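Local coordinates for protein transcriptional regulator, LacI family (Arthrobacter sp., PDB 4RKQ) that regulates transcription as a LacI-family regulator and probably responds to a sugar or related small molecule through its periplasmic-binding-protein-like domain, at the interface of chains A and B. Coordinates in Å, arbitrary orientation; residue numbers count along the deposited sequence, not the author numbering. Chains: chain A/B, Transcriptional regulator, LacI family.

The interface of chains A and B. Residues chain A 25, 31, 34-35; chain B 25, 31, 34-35.
In both subunits Leu25 carries CG anti to its own carbonyl carbon and beside the backbone N (chi1 -75° in A:Leu25, nearly the same in B:Leu25), and CD1 continues the chain in extended form. The side chain is thereby laid against the first two turns of helix 29-43 of the partner. CD1 of B:Leu25 reaches the methyl CB of A:Ala34 at 3.8 Å, while CD1 of A:Leu25 stands slightly farther, 4.1 Å, from CB of B:Ala34. The CB of each leucine rests near the carbonyl oxygen of the opposite Pro31.

Between the two Leu25 carbonyl oxygens, and to one side of the leucine side chains, the proline rings meet across the two-fold axis, crossing at about a right angle. Their CB and CG methylenes do the touching, with CG of A:Pro31 3.9 Å from CB of B:Pro31. Each proline CB also packs against the backbone carbonyl of the other chain's Leu25, CB of A:Pro31 lying 3.6 Å from O of B:Leu25.

No direct polar bond joins the chains here; water links them at both ends of the patch. The amide N of A:Leu25 lies 2.8 Å from the oxygen of water 1, in a nearly straight N-H arrangement (163° at H). The hydroxyl OG of B:Ser35 lies 2.7 Å from the same oxygen. In the twin bridge, water 2 joins N of B:Leu25 to OG of A:Ser35. In A:Ser35, OG is anti to the backbone N (chi1 178°), which directs the hydroxyl towards its water.

This small, symmetric apolar seam with water-bridged flanks ties a loop of each subunit to a helix start of the other, and forms part of an interface consistent with the dimer through which LacI-family regulators generally act.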
# COMPACT_ATOMS: atom_id res chain seq x y z
N LEU A 25 6.74 3.70 -0.46
CA LEU A 25 5.30 3.41 -0.41
C LEU A 25 4.96 2.14 -1.21
O LEU A 25 3.82 1.80 -1.41
CB LEU A 25 4.54 4.58 -1.00
CG LEU A 25 4.42 5.85 -0.11
CD1 LEU A 25 3.99 7.05 -0.93
CD2 LEU A 25 3.44 5.58 1.00
N PRO A 31 2.63 2.10 3.82
CA PRO A 31 1.34 2.80 3.78
C PRO A 31 0.40 2.41 4.90
O PRO A 31 -0.32 3.25 5.38
CB PRO A 31 0.74 2.43 2.43
CG PRO A 31 1.81 1.73 1.68
CD PRO A 31 2.97 1.46 2.53
N ALA A 34 1.79 4.30 7.95
CA ALA A 34 1.47 5.70 7.80
C ALA A 34 0.01 5.99 8.03
O ALA A 34 -0.30 6.95 8.73
CB ALA A 34 1.91 6.23 6.43
N SER A 35 -0.88 5.20 7.44
CA SER A 35 -2.31 5.42 7.59
C SER A 35 -2.70 5.36 9.09
O SER A 35 -3.51 6.14 9.57
CB SER A 35 -3.09 4.34 6.83
OG SER A 35 -4.48 4.53 7.00
N LEU B 25 -4.63 5.73 2.09
CA LEU B 25 -3.39 5.00 1.83
C LEU B 25 -3.69 3.51 1.92
O LEU B 25 -2.81 2.68 1.69
CB LEU B 25 -2.33 5.41 2.86
CG LEU B 25 -1.66 6.76 2.65
CD1 LEU B 25 -0.79 7.10 3.85
CD2 LEU B 25 -0.83 6.66 1.38
N PRO B 31 -1.10 4.64 -2.75
CA PRO B 31 0.34 4.64 -2.59
C PRO B 31 1.14 4.34 -3.88
O PRO B 31 2.21 4.89 -4.02
CB PRO B 31 0.61 3.59 -1.51
CG PRO B 31 -0.65 2.91 -1.26
CD PRO B 31 -1.77 3.69 -1.83
N ALA B 34 0.92 7.70 -5.71
CA ALA B 34 1.77 8.67 -5.05
C ALA B 34 3.28 8.43 -5.25
O ALA B 34 4.03 9.37 -5.48
CB ALA B 34 1.43 8.75 -3.57
N SER B 35 3.69 7.19 -5.15
CA SER B 35 5.06 6.83 -5.37
C SER B 35 5.54 7.24 -6.76
O SER B 35 6.67 7.73 -6.93
CB SER B 35 5.26 5.35 -5.12
OG SER B 35 6.58 4.93 -5.36
O HOH W 1 7.69 4.75 -2.91
O HOH W 2 -5.46 5.98 4.85